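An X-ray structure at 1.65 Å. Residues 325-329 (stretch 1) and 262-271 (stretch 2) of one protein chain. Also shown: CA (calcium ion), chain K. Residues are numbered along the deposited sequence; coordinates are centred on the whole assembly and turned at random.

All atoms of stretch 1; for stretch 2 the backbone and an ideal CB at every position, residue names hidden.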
ATOM      1  N   TYR A 325      -9.215  -9.208  -6.941  1.00 25.48           N
ATOM      2  CA  TYR A 325      -8.774  -9.696  -5.613  1.00 25.49           C
ATOM      3  C   TYR A 325      -8.751 -11.216  -5.617  1.00 30.57           C
ATOM      4  O   TYR A 325      -9.519 -11.887  -6.361  1.00 28.22           O
ATOM      5  CB  TYR A 325      -9.684  -9.157  -4.525  1.00 26.25           C
ATOM      6  CG  TYR A 325      -9.989  -7.701  -4.691  1.00 27.06           C
ATOM      7  CD1 TYR A 325      -9.043  -6.723  -4.396  1.00 25.18           C
ATOM      8  CD2 TYR A 325     -11.192  -7.270  -5.201  1.00 24.73           C
ATOM      9  CE1 TYR A 325      -9.299  -5.381  -4.592  1.00 24.96           C
ATOM     10  CE2 TYR A 325     -11.453  -5.930  -5.417  1.00 26.30           C
ATOM     11  CZ  TYR A 325     -10.514  -4.968  -5.090  1.00 26.69           C
ATOM     12  OH  TYR A 325     -10.826  -3.647  -5.259  1.00 26.96           O
ATOM     13  N   GLN A 326      -7.860 -11.765  -4.811  1.00 28.28           N
ATOM     14  CA  GLN A 326      -7.729 -13.232  -4.665  1.00 29.82           C
ATOM     15  C   GLN A 326      -8.998 -13.813  -4.038  1.00 23.91           C
ATOM     16  O   GLN A 326      -9.712 -13.156  -3.293  1.00 26.27           O
ATOM     17  CB  GLN A 326      -6.550 -13.575  -3.762  1.00 26.85           C
ATOM     18  CG  GLN A 326      -5.183 -13.321  -4.390  1.00 28.41           C
ATOM     19  CD  GLN A 326      -4.949 -14.076  -5.664  1.00 28.80           C
ATOM     20  OE1 GLN A 326      -5.121 -13.553  -6.777  1.00 29.28           O
ATOM     21  NE2 GLN A 326      -4.543 -15.342  -5.536  1.00 28.19           N
ATOM     22  N   PRO A 327      -9.283 -15.104  -4.299  1.00 28.77           N
ATOM     23  CA  PRO A 327     -10.244 -15.819  -3.440  1.00 29.61           C
ATOM     24  C   PRO A 327      -9.850 -15.659  -1.959  1.00 31.00           C
ATOM     25  O   PRO A 327      -8.653 -15.590  -1.671  1.00 30.05           O
ATOM     26  CB  PRO A 327     -10.104 -17.277  -3.910  1.00 31.97           C
ATOM     27  CG  PRO A 327      -9.595 -17.173  -5.316  1.00 31.59           C
ATOM     28  CD  PRO A 327      -8.679 -15.945  -5.338  1.00 30.98           C
ATOM     29  N   THR A 328     -10.839 -15.511  -1.080  1.00 29.52           N
ATOM     30  CA  THR A 328     -10.808 -15.293   0.401  1.00 31.88           C
ATOM     31  C   THR A 328     -10.806 -13.804   0.720  1.00 30.31           C
ATOM     32  O   THR A 328     -11.111 -13.468   1.842  1.00 31.31           O
ATOM     33  CB  THR A 328      -9.686 -16.017   1.157  1.00 32.03           C
ATOM     34  OG1 THR A 328      -8.393 -15.488   0.893  1.00 31.50           O
ATOM     35  CG2 THR A 328      -9.554 -17.469   0.788  1.00 31.40           C
ATOM     36  N   ALA A 329     -10.548 -12.915  -0.252  1.00 29.90           N
ATOM     37  CA  ALA A 329     -10.720 -11.468  -0.003  1.00 27.13           C
ATOM     38  C   ALA A 329     -12.207 -11.133   0.112  1.00 27.28           C
ATOM     39  O   ALA A 329     -13.005 -11.665  -0.711  1.00 32.79           O
ATOM     40  CB  ALA A 329     -10.042 -10.640  -1.091  1.00 28.22           C
ATOM     41  N   UNK A 262      -6.550 -20.349   8.048  1.00 32.90           N
ATOM     42  CA  UNK A 262      -5.761 -19.350   7.280  1.00 33.48           C
ATOM     43  C   UNK A 262      -5.512 -19.953   5.929  1.00 30.10           C
ATOM     44  O   UNK A 262      -4.963 -21.023   5.829  1.00 32.83           O
ATOM     45  CB  UNK A 262      -4.445 -18.981   7.968  1.00 33.48           C
ATOM     46  N   UNK A 263      -5.859 -19.214   4.882  1.00 30.57           N
ATOM     47  CA  UNK A 263      -5.483 -19.632   3.513  1.00 30.80           C
ATOM     48  C   UNK A 263      -4.173 -18.955   3.104  1.00 34.14           C
ATOM     49  O   UNK A 263      -4.204 -17.781   2.681  1.00 33.79           O
ATOM     50  CB  UNK A 263      -6.590 -19.289   2.514  1.00 30.80           C
ATOM     51  N   UNK A 264      -3.080 -19.698   3.186  1.00 30.26           N
ATOM     52  CA  UNK A 264      -1.744 -19.232   2.779  1.00 30.13           C
ATOM     53  C   UNK A 264      -1.550 -19.498   1.302  1.00 31.84           C
ATOM     54  O   UNK A 264      -0.550 -19.036   0.763  1.00 30.10           O
ATOM     55  CB  UNK A 264      -0.644 -19.916   3.593  1.00 30.13           C
ATOM     56  N   UNK A 265      -2.402 -20.324   0.672  1.00 29.11           N
ATOM     57  CA  UNK A 265      -2.234 -20.650  -0.761  1.00 27.59           C
ATOM     58  C   UNK A 265      -3.527 -20.267  -1.484  1.00 33.94           C
ATOM     59  O   UNK A 265      -4.301 -21.173  -1.916  1.00 31.38           O
ATOM     60  CB  UNK A 265      -1.910 -22.131  -0.967  1.00 27.59           C
ATOM     61  N   UNK A 266      -3.700 -18.963  -1.721  1.00 31.21           N
ATOM     62  CA  UNK A 266      -4.835 -18.460  -2.528  1.00 30.25           C
ATOM     63  C   UNK A 266      -4.630 -18.830  -3.989  1.00 27.09           C
ATOM     64  O   UNK A 266      -5.649 -18.827  -4.733  1.00 31.93           O
ATOM     65  CB  UNK A 266      -4.985 -16.944  -2.384  1.00 30.25           C
ATOM     66  N   UNK A 267      -3.425 -19.169  -4.411  1.00 27.38           N
ATOM     67  CA  UNK A 267      -3.122 -19.668  -5.762  1.00 29.77           C
ATOM     68  C   UNK A 267      -3.781 -21.061  -5.909  1.00 32.63           C
ATOM     69  O   UNK A 267      -4.519 -21.296  -6.893  1.00 31.96           O
ATOM     70  CB  UNK A 267      -1.612 -19.740  -6.001  1.00 29.77           C
ATOM     71  N   UNK A 268      -3.489 -21.990  -4.997  1.00 32.59           N
ATOM     72  CA  UNK A 268      -4.133 -23.346  -5.066  1.00 33.08           C
ATOM     73  C   UNK A 268      -5.647 -23.156  -4.963  1.00 32.03           C
ATOM     74  O   UNK A 268      -6.357 -23.889  -5.668  1.00 37.52           O
ATOM     75  CB  UNK A 268      -3.633 -24.269  -3.953  1.00 33.08           C
ATOM     76  N   UNK A 269      -6.118 -22.203  -4.173  1.00 32.19           N
ATOM     77  CA  UNK A 269      -7.558 -21.945  -4.020  1.00 34.32           C
ATOM     78  C   UNK A 269      -8.146 -21.570  -5.386  1.00 36.55           C
ATOM     79  O   UNK A 269      -9.162 -22.162  -5.848  1.00 35.62           O
ATOM     80  CB  UNK A 269      -7.812 -20.835  -2.998  1.00 34.32           C
ATOM     81  N   UNK A 270      -7.528 -20.604  -6.049  1.00 36.30           N
ATOM     82  CA  UNK A 270      -8.034 -20.112  -7.352  1.00 33.28           C
ATOM     83  C   UNK A 270      -7.990 -21.240  -8.379  1.00 33.78           C
ATOM     84  O   UNK A 270      -8.925 -21.336  -9.205  1.00 34.00           O
ATOM     85  CB  UNK A 270      -7.215 -18.917  -7.844  1.00 33.28           C
ATOM     86  N   UNK A 271      -6.973 -22.087  -8.325  1.00 32.42           N
ATOM     87  CA  UNK A 271      -6.792 -23.171  -9.309  1.00 36.08           C
ATOM     88  C   UNK A 271      -7.792 -24.317  -9.028  1.00 40.30           C
ATOM     89  O   UNK A 271      -8.246 -24.920 -10.009  1.00 38.60           O
ATOM     90  CB  UNK A 271      -5.355 -23.696  -9.268  1.00 36.08           C
TER
HETATM   91 CA    CA K 604      -4.023 -23.154   6.333  0.97 33.25          CA

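Stretch 1 presents a type II turn from Gln-326 to Ala-329, closed by Ala-329 N to Gln-326 O at 3.2 Å. It offers an amide, a proline ring and a threonine in succession, and stretch 2 must answer each.

Position 262 has an extended backbone and an ideal CB beyond reach of stretch 1, so this contact sets no rule for its side chain. Its carbonyl does the visible work, with O 2.4 Å from the calcium ion CA. The residue is Val-262.

At 263 CA-to-CB points toward stretch 1, and the ideal CB lies 3.9 Å from Thr-328 CG2. A methyl group invites an apolar partner, and the extended backbone suits a beta-branched one; valine, isoleucine or alanine would all be reasonable. It is Val-263, whose CG2 packs 3.8 Å from Thr-328 CG2. A water adds a polar link, donating to Val-263 O (2.8 Å) and to Thr-328 OG1 (3.0 Å).

Positions 264 and 265 both send their CB out of reach, leaving the choice to other demands. The first is Ala-264. The second is an N-cap, where serine, threonine, asparagine or aspartate is common; the deposited Arg-265 instead forms a salt bridge from NE to OD1 of residue 267 at 2.9 Å.

Position 266 is the centre of the contact, its backbone the nearest to that of Pro-327. The ideal CB points toward stretch 1, 3.6 Å from Gln-326 NE2 and 4.0 Å from Pro-327 O. A short side chain with an acceptor fits: serine, threonine, perhaps asparagine or aspartate. Thr-266, in the p rotamer, accepts a nearly straight hydrogen bond at OG1 from Gln-326 NE2 (2.9 Å, 170°). Its CG2 fills the neighbouring space, 3.5 Å from Pro-327 O and 3.7 Å from Thr-328 OG1.

At 267 the CB points away, so stretch 1 asks little. Early in a helix an acidic residue is apt, and Asp-267 receives Arg-265 NE on OD1. The same Asp-267 OD1 accepts a hydrogen bond from Leu-268 N at 2.8 Å.

Position 268, out of reach, is Leu-268.

At 269, one helical turn after 266, CB again points toward stretch 1, 4.3 Å from Pro-327 CB. Small or medium apolar groups would suit. Cys-269 places SG 3.8 Å from Pro-327 CB and is covalently bonded elsewhere in the structure.

At 270 the ideal CB is 3.9 Å from Pro-327 CG, favouring leucine, isoleucine, valine or methionine. Leu-270 brings CD1 to 3.9 Å from Pro-327 CG.

Position 271 turns out of reach and is Leu-271.

Stretch 2, residues 262-271: VVARTDLCLL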
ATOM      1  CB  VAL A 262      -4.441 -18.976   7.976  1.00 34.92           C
ATOM      2  CG1 VAL A 262      -3.742 -17.862   7.179  1.00 36.28           C
ATOM      3  CG2 VAL A 262      -4.676 -18.540   9.412  1.00 32.45           C
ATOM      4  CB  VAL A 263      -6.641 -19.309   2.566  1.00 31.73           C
ATOM      5  CG1 VAL A 263      -6.288 -19.653   1.132  1.00 32.17           C
ATOM      6  CG2 VAL A 263      -7.905 -20.030   3.039  1.00 35.87           C
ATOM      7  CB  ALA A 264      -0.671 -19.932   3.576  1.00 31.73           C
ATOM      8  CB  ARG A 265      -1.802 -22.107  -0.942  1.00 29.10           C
ATOM      9  CG  ARG A 265      -0.418 -22.373  -0.360  1.00 28.31           C
ATOM     10  CD  ARG A 265       0.713 -21.764  -1.176  1.00 27.97           C
ATOM     11  NE  ARG A 265       0.852 -22.365  -2.472  1.00 28.13           N
ATOM     12  CZ  ARG A 265       1.495 -23.481  -2.748  1.00 30.80           C
ATOM     13  NH1 ARG A 265       2.159 -24.130  -1.803  1.00 30.89           N
ATOM     14  NH2 ARG A 265       1.512 -23.940  -3.981  1.00 33.50           N
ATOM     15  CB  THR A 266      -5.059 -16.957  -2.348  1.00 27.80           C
ATOM     16  OG1 THR A 266      -3.886 -16.324  -2.843  1.00 29.01           O
ATOM     17  CG2 THR A 266      -5.414 -16.607  -0.932  1.00 27.91           C
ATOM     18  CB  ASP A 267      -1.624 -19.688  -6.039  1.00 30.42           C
ATOM     19  CG  ASP A 267      -0.708 -20.041  -4.879  1.00 33.99           C
ATOM     20  OD1 ASP A 267      -1.153 -20.790  -3.941  1.00 32.55           O
ATOM     21  OD2 ASP A 267       0.434 -19.515  -4.868  1.00 30.73           O
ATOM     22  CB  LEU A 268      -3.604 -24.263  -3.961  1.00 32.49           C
ATOM     23  CG  LEU A 268      -2.133 -24.589  -4.073  1.00 33.01           C
ATOM     24  CD1 LEU A 268      -1.667 -25.375  -2.854  1.00 34.59           C
ATOM     25  CD2 LEU A 268      -1.808 -25.326  -5.367  1.00 35.95           C
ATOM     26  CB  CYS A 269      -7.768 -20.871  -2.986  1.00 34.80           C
ATOM     27  SG  CYS A 269      -9.455 -20.718  -2.406  0.99 40.24           S
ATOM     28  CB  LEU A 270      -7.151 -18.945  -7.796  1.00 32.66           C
ATOM     29  CG  LEU A 270      -7.483 -18.364  -9.165  1.00 33.59           C
ATOM     30  CD1 LEU A 270      -8.876 -17.749  -9.107  1.00 33.76           C
ATOM     31  CD2 LEU A 270      -6.409 -17.332  -9.555  1.00 37.67           C
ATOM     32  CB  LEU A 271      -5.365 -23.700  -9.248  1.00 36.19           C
ATOM     33  CG  LEU A 271      -4.274 -22.812  -9.834  1.00 36.74           C
ATOM     34  CD1 LEU A 271      -2.942 -23.277  -9.290  1.00 37.53           C
ATOM     35  CD2 LEU A 271      -4.249 -22.840 -11.363  1.00 38.15           C
TER
HETATM   36  O   HOH W   1      -5.922 -15.596   2.604  1.00 30.92           O
HETATM   37  O   HOH W   2      -1.856 -21.891   6.966  1.00 36.17           O
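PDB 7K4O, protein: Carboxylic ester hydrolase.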